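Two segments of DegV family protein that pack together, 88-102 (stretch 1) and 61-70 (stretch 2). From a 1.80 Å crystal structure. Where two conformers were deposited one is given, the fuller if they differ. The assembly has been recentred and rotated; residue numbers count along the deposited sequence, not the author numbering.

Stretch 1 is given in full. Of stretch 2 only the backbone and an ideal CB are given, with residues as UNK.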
# COMPACT_ATOMS: atom_id res chain seq x y z
N SER A 88 -8.45 -8.39 -1.61
CA SER A 88 -7.53 -9.41 -1.16
C SER A 88 -8.10 -10.15 0.03
O SER A 88 -8.78 -9.56 0.86
CB SER A 88 -6.21 -8.76 -0.77
OG SER A 88 -5.29 -9.67 -0.18
N GLY A 89 -7.74 -11.43 0.13
CA GLY A 89 -7.98 -12.24 1.32
C GLY A 89 -7.05 -11.99 2.51
O GLY A 89 -7.12 -12.67 3.54
N THR A 90 -6.18 -10.99 2.41
CA THR A 90 -5.22 -10.70 3.47
C THR A 90 -5.84 -10.36 4.80
O THR A 90 -5.46 -10.94 5.84
CB THR A 90 -4.22 -9.63 3.04
OG1 THR A 90 -3.51 -10.08 1.88
CG2 THR A 90 -3.19 -9.39 4.15
N TYR A 91 -6.83 -9.48 4.78
CA TYR A 91 -7.57 -9.12 6.00
C TYR A 91 -8.16 -10.37 6.69
O TYR A 91 -8.00 -10.56 7.90
CB TYR A 91 -8.66 -8.10 5.68
CG TYR A 91 -9.55 -7.77 6.87
CD1 TYR A 91 -9.14 -6.85 7.83
CD2 TYR A 91 -10.78 -8.37 7.04
CE1 TYR A 91 -9.96 -6.55 8.92
CE2 TYR A 91 -11.59 -8.07 8.11
CZ TYR A 91 -11.18 -7.15 9.05
OH TYR A 91 -11.99 -6.85 10.11
N ASN A 92 -8.83 -11.24 5.93
CA ASN A 92 -9.37 -12.45 6.50
C ASN A 92 -8.27 -13.34 7.12
O ASN A 92 -8.50 -13.94 8.19
CB ASN A 92 -10.15 -13.27 5.48
CG ASN A 92 -11.46 -12.64 5.09
OD1 ASN A 92 -11.96 -11.70 5.75
ND2 ASN A 92 -12.06 -13.16 4.00
N SER A 93 -7.11 -13.45 6.45
CA SER A 93 -6.03 -14.29 6.97
C SER A 93 -5.52 -13.73 8.30
O SER A 93 -5.21 -14.49 9.24
CB SER A 93 -4.87 -14.46 5.94
OG SER A 93 -4.12 -13.27 5.71
N ALA A 94 -5.46 -12.40 8.38
CA ALA A 94 -5.02 -11.73 9.62
C ALA A 94 -6.05 -11.93 10.75
O ALA A 94 -5.68 -12.13 11.91
CB ALA A 94 -4.76 -10.24 9.37
N MSE A 95 -7.34 -11.85 10.41
CA MSE A 95 -8.40 -12.12 11.39
C MSE A 95 -8.36 -13.57 11.87
O MSE A 95 -8.58 -13.84 13.06
CB MSE A 95 -9.78 -11.78 10.83
CG MSE A 95 -10.01 -10.31 10.61
SE MSE A 95 -10.16 -9.38 12.30
CE MSE A 95 -11.86 -10.06 12.96
N ALA A 96 -8.09 -14.50 10.97
CA ALA A 96 -7.96 -15.90 11.34
C ALA A 96 -6.78 -16.12 12.29
O ALA A 96 -6.87 -16.85 13.29
CB ALA A 96 -7.83 -16.78 10.06
N ALA A 97 -5.66 -15.47 12.00
CA ALA A 97 -4.48 -15.55 12.86
C ALA A 97 -4.74 -14.89 14.23
O ALA A 97 -4.30 -15.41 15.26
CB ALA A 97 -3.26 -14.91 12.15
N ARG A 98 -5.45 -13.77 14.25
CA ARG A 98 -5.82 -13.10 15.50
C ARG A 98 -6.63 -14.05 16.38
O ARG A 98 -6.44 -14.10 17.59
CB ARG A 98 -6.64 -11.84 15.21
CG ARG A 98 -7.23 -11.17 16.43
CD ARG A 98 -7.96 -9.92 16.06
NE ARG A 98 -8.65 -9.36 17.22
CZ ARG A 98 -9.87 -9.69 17.63
NH1 ARG A 98 -10.61 -10.61 17.01
NH2 ARG A 98 -10.36 -9.09 18.72
N ALA A 99 -7.53 -14.79 15.75
CA ALA A 99 -8.40 -15.73 16.46
C ALA A 99 -7.58 -16.77 17.22
O ALA A 99 -7.87 -17.09 18.39
CB ALA A 99 -9.35 -16.41 15.47
N VAL A 100 -6.60 -17.35 16.54
CA VAL A 100 -5.71 -18.32 17.14
C VAL A 100 -4.86 -17.64 18.23
O VAL A 100 -4.68 -18.18 19.33
CB VAL A 100 -4.81 -18.97 16.07
CG1 VAL A 100 -3.71 -19.82 16.74
CG2 VAL A 100 -5.68 -19.82 15.08
N TYR A 101 -4.36 -16.46 17.93
CA TYR A 101 -3.46 -15.75 18.88
C TYR A 101 -4.18 -15.46 20.22
O TYR A 101 -3.64 -15.68 21.29
CB TYR A 101 -2.93 -14.48 18.24
CG TYR A 101 -1.78 -13.85 18.99
CD1 TYR A 101 -0.49 -14.37 18.87
CD2 TYR A 101 -1.97 -12.75 19.82
CE1 TYR A 101 0.58 -13.80 19.55
CE2 TYR A 101 -0.92 -12.17 20.52
CZ TYR A 101 0.36 -12.70 20.36
OH TYR A 101 1.42 -12.15 21.03
N LEU A 102 -5.42 -15.00 20.13
CA LEU A 102 -6.20 -14.72 21.33
C LEU A 102 -6.54 -15.98 22.12
O LEU A 102 -6.78 -15.91 23.32
CB LEU A 102 -7.44 -13.92 20.99
CG LEU A 102 -7.15 -12.52 20.43
CD1 LEU A 102 -8.47 -11.83 20.13
CD2 LEU A 102 -6.26 -11.62 21.31
N UNK A 61 -0.61 -14.48 -3.50
CA UNK A 61 -1.23 -15.18 -2.37
C UNK A 61 -1.03 -14.37 -1.10
O UNK A 61 0.04 -13.79 -0.89
CB UNK A 61 -0.65 -16.59 -2.21
N UNK A 62 -2.03 -14.39 -0.22
CA UNK A 62 -1.92 -13.73 1.08
C UNK A 62 -1.03 -14.57 2.01
O UNK A 62 -0.71 -15.74 1.70
CB UNK A 62 -3.30 -13.52 1.70
N UNK A 63 -0.61 -14.00 3.16
CA UNK A 63 0.25 -14.79 4.06
C UNK A 63 -0.50 -15.92 4.76
O UNK A 63 -1.70 -15.82 5.00
CB UNK A 63 0.88 -13.88 5.11
N UNK A 64 0.23 -16.98 5.10
CA UNK A 64 -0.32 -18.06 5.90
C UNK A 64 -0.56 -17.65 7.34
O UNK A 64 0.08 -16.72 7.86
CB UNK A 64 0.61 -19.27 5.86
N UNK A 65 -1.47 -18.35 8.00
CA UNK A 65 -1.72 -18.08 9.42
C UNK A 65 -0.43 -18.19 10.23
O UNK A 65 -0.21 -17.39 11.15
CB UNK A 65 -2.77 -19.05 9.97
N UNK A 66 0.42 -19.15 9.89
CA UNK A 66 1.70 -19.34 10.59
C UNK A 66 2.63 -18.12 10.50
O UNK A 66 3.28 -17.76 11.48
CB UNK A 66 2.42 -20.56 10.02
N UNK A 67 2.67 -17.49 9.33
CA UNK A 67 3.49 -16.27 9.14
C UNK A 67 2.99 -15.11 9.98
O UNK A 67 3.77 -14.34 10.56
CB UNK A 67 3.50 -15.86 7.67
N UNK A 68 1.67 -14.95 10.06
CA UNK A 68 1.10 -13.93 10.94
C UNK A 68 1.47 -14.21 12.38
O UNK A 68 1.89 -13.32 13.09
CB UNK A 68 -0.42 -13.87 10.79
N UNK A 69 1.30 -15.45 12.83
CA UNK A 69 1.59 -15.78 14.23
C UNK A 69 3.03 -15.52 14.59
O UNK A 69 3.31 -14.98 15.65
CB UNK A 69 1.25 -17.24 14.51
N UNK A 70 3.94 -15.86 13.68
CA UNK A 70 5.36 -15.58 13.87
C UNK A 70 5.56 -14.07 14.05
O UNK A 70 6.28 -13.64 14.94
CB UNK A 70 6.18 -16.10 12.69

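Position 61 has an extended backbone (phi/psi -137/144°), and its CA-to-CB bond points away from stretch 1, with nothing of that stretch within 5.5 Å of the ideal CB. The contact therefore sets no demand here and almost any residue would do; the deposited one is Ala-61.

Position 62 is different. Its CB points toward the start of the partner helix, 3.5 Å from Thr-90 OG1 and 4.1 Å from both Ser-93 OG and Gly-89 C. Space this close favours a small or slender side chain, with serine, alanine, cysteine or valine all plausible. It is Cys-62, whose chi1 of 70° (p) places SG 3.9 Å from Ser-93 CB and 4.1 Å from Gly-89 O, so that the sulfur lies along the first turn of the helix.

At position 63 the CB points sideways, 5.1 Å from Ser-93 OG, and phi/psi of -71/152° suits proline as well as many other residues. Pro-63 is found. Its ring lies beside the threonine and serine, CD standing 4.1 Å from Thr-90 CG2 and 3.9 Å from Ser-93 OG.

Position 64 directs its ideal CB away from stretch 1 and has room for one. The next residue begins a helix, so an N-capping residue such as serine, aspartate, asparagine or glycine would fit. Gly-64 occupies the N-cap position, and its O accepts the backbone hydrogen bond from N of residue 68 at 3.2 Å.

Position 65 opens the helix with its CB sideways, 4.7 Å from Ala-97 CB. The neighbouring alanines leave a shallow apolar surface that a branched or long aliphatic residue could cover. Ile-65 does so from two branches: CD1 reaches Ala-96 CB at 3.6 Å, while CG2 lies 4.0 Å from Ala-97 CA.

Positions 66 and 67 have no partner atom within 5.5 Å of their ideal CB atoms, and the contact would tolerate many residues. They are Asp-66 and Ala-67.

Position 68 points straight at stretch 1, its ideal CB only 3.3 Å from Ala-97 CB. A side chain leaving here can turn along the helix, past Ala-94 toward Ser-93 and Thr-90, where Ser-93 OG offers an acceptor. Leucine, methionine or an aromatic could follow that path, and one with a donor could also use the hydroxyl. Trp-68 fills it as a knob among Thr-90, Ser-93, Ala-94 and Ala-97. Its NE1 donates to Ser-93 OG (2.8 Å, 153°), an oxygen that itself donates to Thr-90 O at 2.7 Å. Ala-94 lies over one face of the indole, its CA 3.9 Å from the five-membered ring centroid in a CH-pi contact, and Thr-90 CG2 meets the edge, 3.6 Å from CZ2.

Position 69 starts sideways with no close partner, so a short side chain would leave Val-100 and Tyr-101 untouched; leucine or methionine could reach them. Leu-69 brings CD1 to 3.8 Å from Val-100 CG1, and CD2 to 3.9 Å from Tyr-101 CB and 3.5 Å from Ala-97 O.

Position 70 is out of reach of stretch 1, so the contact would accept almost any helix-compatible residue, polar ones included; the deposited Glu-70 makes no contact with stretch 1.

Stretch 2 (61-70) ACPGIDAWLE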
# COMPACT_ATOMS: atom_id res chain seq x y z
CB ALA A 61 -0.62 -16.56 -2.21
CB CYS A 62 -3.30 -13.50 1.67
SG CYS A 62 -4.07 -14.99 2.18
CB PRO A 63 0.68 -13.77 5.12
CG PRO A 63 0.41 -12.42 4.50
CD PRO A 63 -0.81 -12.64 3.66
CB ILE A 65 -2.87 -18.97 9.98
CG1 ILE A 65 -4.21 -18.48 9.37
CG2 ILE A 65 -2.87 -18.93 11.54
CD1 ILE A 65 -5.48 -19.40 9.50
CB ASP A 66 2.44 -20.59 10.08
CG ASP A 66 1.84 -21.90 10.59
OD1 ASP A 66 1.22 -21.90 11.67
OD2 ASP A 66 2.00 -22.93 9.90
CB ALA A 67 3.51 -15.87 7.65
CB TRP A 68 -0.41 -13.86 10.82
CG TRP A 68 -0.95 -13.27 9.56
CD1 TRP A 68 -1.67 -13.93 8.59
CD2 TRP A 68 -0.89 -11.91 9.15
NE1 TRP A 68 -2.04 -13.05 7.60
CE2 TRP A 68 -1.58 -11.80 7.92
CE3 TRP A 68 -0.31 -10.75 9.69
CZ2 TRP A 68 -1.68 -10.60 7.22
CZ3 TRP A 68 -0.43 -9.57 9.00
CH2 TRP A 68 -1.12 -9.50 7.79
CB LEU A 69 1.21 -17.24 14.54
CG LEU A 69 -0.29 -17.52 14.50
CD1 LEU A 69 -0.54 -19.04 14.72
CD2 LEU A 69 -1.05 -16.70 15.57
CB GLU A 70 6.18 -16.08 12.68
CG GLU A 70 7.68 -15.91 12.83
CD GLU A 70 8.48 -16.49 11.67
OE1 GLU A 70 8.13 -16.24 10.49
OE2 GLU A 70 9.47 -17.19 11.95
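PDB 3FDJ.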